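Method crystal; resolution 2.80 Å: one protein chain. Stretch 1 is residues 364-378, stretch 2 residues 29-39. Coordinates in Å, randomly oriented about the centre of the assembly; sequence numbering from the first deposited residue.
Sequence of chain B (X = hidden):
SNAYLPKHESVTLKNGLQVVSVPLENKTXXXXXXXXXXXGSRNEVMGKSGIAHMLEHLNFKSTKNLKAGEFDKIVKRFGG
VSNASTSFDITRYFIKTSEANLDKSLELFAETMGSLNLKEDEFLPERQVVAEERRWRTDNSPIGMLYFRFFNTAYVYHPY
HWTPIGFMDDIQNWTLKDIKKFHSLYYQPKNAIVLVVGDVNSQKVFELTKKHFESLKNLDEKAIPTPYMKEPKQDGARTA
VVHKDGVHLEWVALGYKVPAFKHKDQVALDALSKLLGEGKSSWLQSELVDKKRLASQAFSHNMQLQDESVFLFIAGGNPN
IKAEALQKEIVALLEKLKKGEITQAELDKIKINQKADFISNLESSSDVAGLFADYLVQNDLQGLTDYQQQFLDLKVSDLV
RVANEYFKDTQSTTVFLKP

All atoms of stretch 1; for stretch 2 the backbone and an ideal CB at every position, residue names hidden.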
# COMPACT_ATOMS: atom_id res chain seq x y z
N SER B 364 -21.50 -9.67 33.57
CA SER B 364 -21.41 -8.29 33.10
C SER B 364 -21.94 -8.13 31.68
O SER B 364 -21.46 -8.77 30.75
CB SER B 364 -19.96 -7.80 33.16
OG SER B 364 -19.85 -6.48 32.66
N SER B 365 -22.93 -7.25 31.53
CA SER B 365 -23.53 -6.98 30.23
C SER B 365 -22.52 -6.38 29.26
O SER B 365 -22.64 -6.55 28.05
CB SER B 365 -24.73 -6.05 30.39
OG SER B 365 -24.37 -4.86 31.06
N SER B 366 -21.53 -5.68 29.79
CA SER B 366 -20.47 -5.09 28.97
C SER B 366 -19.60 -6.16 28.33
O SER B 366 -19.20 -6.05 27.18
CB SER B 366 -19.60 -4.15 29.80
OG SER B 366 -20.38 -3.17 30.46
N ASP B 367 -19.31 -7.21 29.11
CA ASP B 367 -18.47 -8.30 28.63
C ASP B 367 -19.22 -9.14 27.60
O ASP B 367 -18.66 -9.50 26.56
CB ASP B 367 -18.02 -9.17 29.80
CG ASP B 367 -17.07 -8.45 30.74
OD1 ASP B 367 -16.30 -7.59 30.26
OD2 ASP B 367 -17.10 -8.73 31.96
N VAL B 368 -20.48 -9.44 27.88
CA VAL B 368 -21.30 -10.24 26.99
C VAL B 368 -21.51 -9.53 25.65
O VAL B 368 -21.44 -10.16 24.59
CB VAL B 368 -22.67 -10.56 27.61
CG1 VAL B 368 -23.55 -11.33 26.64
CG2 VAL B 368 -22.49 -11.34 28.90
N ALA B 369 -21.74 -8.23 25.71
CA ALA B 369 -21.91 -7.43 24.50
C ALA B 369 -20.67 -7.49 23.63
O ALA B 369 -20.76 -7.73 22.43
CB ALA B 369 -22.23 -5.99 24.87
N GLY B 370 -19.51 -7.29 24.25
CA GLY B 370 -18.24 -7.35 23.54
C GLY B 370 -18.00 -8.67 22.83
O GLY B 370 -17.41 -8.71 21.76
N LEU B 371 -18.47 -9.76 23.44
CA LEU B 371 -18.35 -11.07 22.82
C LEU B 371 -19.24 -11.17 21.59
O LEU B 371 -18.77 -11.51 20.50
CB LEU B 371 -18.71 -12.18 23.82
CG LEU B 371 -17.78 -12.35 25.02
CD1 LEU B 371 -18.26 -13.48 25.91
CD2 LEU B 371 -16.35 -12.60 24.56
N PHE B 372 -20.53 -10.87 21.77
CA PHE B 372 -21.50 -10.94 20.68
C PHE B 372 -21.16 -10.00 19.54
O PHE B 372 -21.33 -10.34 18.37
CB PHE B 372 -22.90 -10.63 21.20
CG PHE B 372 -23.61 -11.82 21.78
CD1 PHE B 372 -23.44 -12.16 23.12
CD2 PHE B 372 -24.45 -12.59 21.01
CE1 PHE B 372 -24.09 -13.25 23.66
CE2 PHE B 372 -25.11 -13.68 21.54
CZ PHE B 372 -24.93 -14.01 22.87
N ALA B 373 -20.67 -8.81 19.88
CA ALA B 373 -20.38 -7.78 18.88
C ALA B 373 -19.39 -8.28 17.82
O ALA B 373 -19.56 -8.02 16.63
CB ALA B 373 -19.84 -6.53 19.55
N ASP B 374 -18.37 -9.00 18.27
CA ASP B 374 -17.34 -9.47 17.36
C ASP B 374 -17.85 -10.57 16.44
O ASP B 374 -17.46 -10.65 15.28
CB ASP B 374 -16.12 -9.95 18.15
CG ASP B 374 -15.36 -8.81 18.80
OD1 ASP B 374 -15.20 -7.76 18.15
OD2 ASP B 374 -14.92 -8.97 19.96
N TYR B 375 -18.75 -11.41 16.96
CA TYR B 375 -19.23 -12.56 16.21
C TYR B 375 -20.49 -12.27 15.39
O TYR B 375 -20.78 -12.96 14.41
CB TYR B 375 -19.49 -13.73 17.16
CG TYR B 375 -18.22 -14.39 17.64
CD1 TYR B 375 -17.46 -13.82 18.65
CD2 TYR B 375 -17.76 -15.58 17.08
CE1 TYR B 375 -16.29 -14.41 19.09
CE2 TYR B 375 -16.60 -16.18 17.51
CZ TYR B 375 -15.86 -15.59 18.52
OH TYR B 375 -14.70 -16.18 18.95
N LEU B 376 -21.23 -11.23 15.78
CA LEU B 376 -22.42 -10.83 15.05
C LEU B 376 -22.06 -10.20 13.71
O LEU B 376 -22.65 -10.53 12.68
CB LEU B 376 -23.25 -9.84 15.87
CG LEU B 376 -24.18 -10.45 16.92
CD1 LEU B 376 -24.68 -9.37 17.86
CD2 LEU B 376 -25.34 -11.15 16.24
N VAL B 377 -21.07 -9.30 13.72
CA VAL B 377 -20.64 -8.61 12.52
C VAL B 377 -20.06 -9.58 11.50
O VAL B 377 -19.94 -9.25 10.31
CB VAL B 377 -19.60 -7.52 12.83
CG1 VAL B 377 -20.18 -6.49 13.78
CG2 VAL B 377 -18.34 -8.13 13.42
N GLN B 378 -19.69 -10.77 11.96
CA GLN B 378 -19.15 -11.80 11.09
C GLN B 378 -20.21 -12.86 10.78
O GLN B 378 -19.97 -13.77 9.98
CB GLN B 378 -17.93 -12.46 11.73
CG GLN B 378 -16.86 -11.49 12.19
CD GLN B 378 -16.27 -10.69 11.04
OE1 GLN B 378 -16.35 -11.10 9.88
NE2 GLN B 378 -15.67 -9.55 11.36
N UNK B 29 -31.40 -3.97 36.36
CA UNK B 29 -31.40 -2.60 35.87
C UNK B 29 -30.37 -2.34 34.79
O UNK B 29 -30.69 -1.75 33.77
CB UNK B 29 -31.16 -1.64 37.04
N UNK B 30 -29.15 -2.81 35.02
CA UNK B 30 -28.03 -2.49 34.15
C UNK B 30 -28.15 -3.10 32.75
O UNK B 30 -28.37 -4.30 32.60
CB UNK B 30 -26.73 -2.96 34.80
N UNK B 31 -28.02 -2.25 31.73
CA UNK B 31 -28.00 -2.72 30.34
C UNK B 31 -26.91 -2.01 29.54
O UNK B 31 -26.31 -1.04 30.01
CB UNK B 31 -29.36 -2.50 29.68
N UNK B 32 -26.67 -2.50 28.33
CA UNK B 32 -25.79 -1.80 27.40
C UNK B 32 -26.43 -1.75 26.01
O UNK B 32 -26.88 -2.77 25.49
CB UNK B 32 -24.42 -2.48 27.34
N UNK B 33 -26.46 -0.56 25.43
CA UNK B 33 -27.06 -0.36 24.12
C UNK B 33 -25.99 -0.22 23.05
O UNK B 33 -25.30 0.79 22.99
CB UNK B 33 -27.97 0.87 24.13
N UNK B 34 -25.86 -1.23 22.19
CA UNK B 34 -24.82 -1.24 21.16
C UNK B 34 -25.34 -0.93 19.77
O UNK B 34 -26.41 -1.40 19.37
CB UNK B 34 -24.12 -2.60 21.14
N UNK B 35 -24.57 -0.14 19.03
CA UNK B 35 -24.78 0.03 17.60
C UNK B 35 -23.51 -0.35 16.86
O UNK B 35 -22.49 0.32 16.99
CB UNK B 35 -25.19 1.47 17.27
N UNK B 36 -23.57 -1.44 16.10
CA UNK B 36 -22.41 -1.92 15.38
C UNK B 36 -22.51 -1.60 13.89
O UNK B 36 -23.52 -1.88 13.25
CB UNK B 36 -22.25 -3.43 15.59
N UNK B 37 -21.45 -1.01 13.34
CA UNK B 37 -21.37 -0.80 11.91
C UNK B 37 -20.31 -1.73 11.32
O UNK B 37 -19.18 -1.77 11.80
CB UNK B 37 -21.05 0.66 11.59
N UNK B 38 -20.68 -2.47 10.28
CA UNK B 38 -19.75 -3.39 9.63
C UNK B 38 -18.75 -2.62 8.77
O UNK B 38 -18.65 -2.85 7.57
CB UNK B 38 -20.51 -4.41 8.78
N UNK B 39 -18.03 -1.69 9.40
CA UNK B 39 -17.03 -0.87 8.72
C UNK B 39 -15.77 -0.76 9.55
O UNK B 39 -15.82 -0.70 10.78
CB UNK B 39 -17.59 0.52 8.42

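Helix 365-376 and strand 30-37 run in roughly the same direction, their axes 28° apart and 8.1 Å apart at closest approach, so alternate strand positions should face the helix.

Position 29 lies out of reach. Its phi/psi of 86/-47 is the evidence: positive phi favours glycine, and Gly-29 is deposited.

At position 30 CA-to-CB points toward the helix, and the ideal CB lies 4.8 Å from Ser-365 OG. A small or branched side chain, polar or apolar, would fit beside the hydroxyl. The residue is Val-30, whose CG1 packs 3.8 Å from Ser-365 OG.

Position 31 has its CA 6.2 Å from the CA of Ser-365, yet its CB points away, so stretch 1 hardly restricts the choice. It is Ile-31.

Position 32 points toward the first helical turn, its ideal CB 4.4 Å from Ser-365 OG and 4.8 Å from Ala-369 CB. The Ser-366 hydroxyl lies farther out, favouring a longer polar chain such as Glu or Gln, although an apolar one could cover Ala-369. Glu-32 is deposited, with chi1 and chi2 both t, an extended reach. Ser-366 OG donates a weak hydrogen bond to Glu-32 OE2 at 3.2 Å, while Glu-32 OE1 lies 3.5 Å from Ala-369 CB.

Position 33 points away, with no atom of stretch 1 within 5.5 Å of its ideal CB; many residues would serve. It is Val-33.

Position 34 again points toward the helix, its ideal CB 5.4 Å from Ala-369 CB. The small alanine leaves space for a medium-sized side chain, and the geometry alone does not demand a charge. Asp-34 places OD1 3.6 Å from Ala-369 CB. Its OD1 also lies 2.8 Å from Glu-32 OE1, a pair of acceptors not counted as a hydrogen bond.

Position 35 is out of reach and unconstrained by the helix; it is Val-35.

Position 36 points toward an apolar patch, with the ideal CB 4.1 Å from Val-377 CG1 and Ala-373 nearby. Leu, Ile or Met would suit. Leu-36, chi1 m and chi2 t, brings CD1 to 3.8 Å from Ala-373 CB and 3.9 Å from Val-377 CG1, so one methyl touches both residues.

Position 37 points away, leaving its choice open; Tyr-37 is found.

Position 38 points sideways, its ideal CB 5.1 Å from Val-377 O. A long chain with an aliphatic stem could run past Val-377. Lys-38 does so, its CE 4.1 Å from Val-377 O and its CG 4.4 Å from Val-377 CB.

Position 39 is out of reach; it is Val-39.

Stretch 2 (29-39) GVIEVDVLYKV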
# COMPACT_ATOMS: atom_id res chain seq x y z
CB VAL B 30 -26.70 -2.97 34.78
CG1 VAL B 30 -25.52 -2.56 33.91
CG2 VAL B 30 -26.56 -2.40 36.18
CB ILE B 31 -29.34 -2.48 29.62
CG1 ILE B 31 -29.57 -0.98 29.40
CG2 ILE B 31 -30.50 -3.13 30.37
CD1 ILE B 31 -30.77 -0.67 28.54
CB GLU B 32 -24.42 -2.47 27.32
CG GLU B 32 -23.48 -1.77 26.35
CD GLU B 32 -22.06 -2.30 26.40
OE1 GLU B 32 -21.50 -2.60 25.33
OE2 GLU B 32 -21.50 -2.41 27.51
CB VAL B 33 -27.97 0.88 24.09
CG1 VAL B 33 -28.69 0.98 22.76
CG2 VAL B 33 -28.97 0.82 25.24
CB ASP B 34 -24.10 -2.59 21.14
CG ASP B 34 -23.11 -2.74 22.25
OD1 ASP B 34 -23.53 -2.99 23.40
OD2 ASP B 34 -21.89 -2.62 21.99
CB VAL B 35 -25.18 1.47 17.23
CG1 VAL B 35 -25.18 1.65 15.72
CG2 VAL B 35 -26.54 1.81 17.81
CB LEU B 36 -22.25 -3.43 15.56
CG LEU B 36 -22.46 -3.99 16.96
CD1 LEU B 36 -22.34 -5.51 16.92
CD2 LEU B 36 -21.46 -3.40 17.93
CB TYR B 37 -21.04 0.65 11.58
CG TYR B 37 -22.17 1.62 11.88
CD1 TYR B 37 -23.20 1.81 10.97
CD2 TYR B 37 -22.18 2.36 13.05
CE1 TYR B 37 -24.23 2.69 11.23
CE2 TYR B 37 -23.20 3.25 13.32
CZ TYR B 37 -24.23 3.41 12.41
OH TYR B 37 -25.24 4.29 12.68
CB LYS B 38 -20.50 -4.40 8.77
CG LYS B 38 -21.52 -5.23 9.54
CD LYS B 38 -22.27 -6.17 8.61
CE LYS B 38 -23.23 -7.06 9.37
NZ LYS B 38 -24.02 -7.92 8.45
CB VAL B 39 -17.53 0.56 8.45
CG1 VAL B 39 -16.89 1.09 7.17
CG2 VAL B 39 -19.04 0.61 8.37
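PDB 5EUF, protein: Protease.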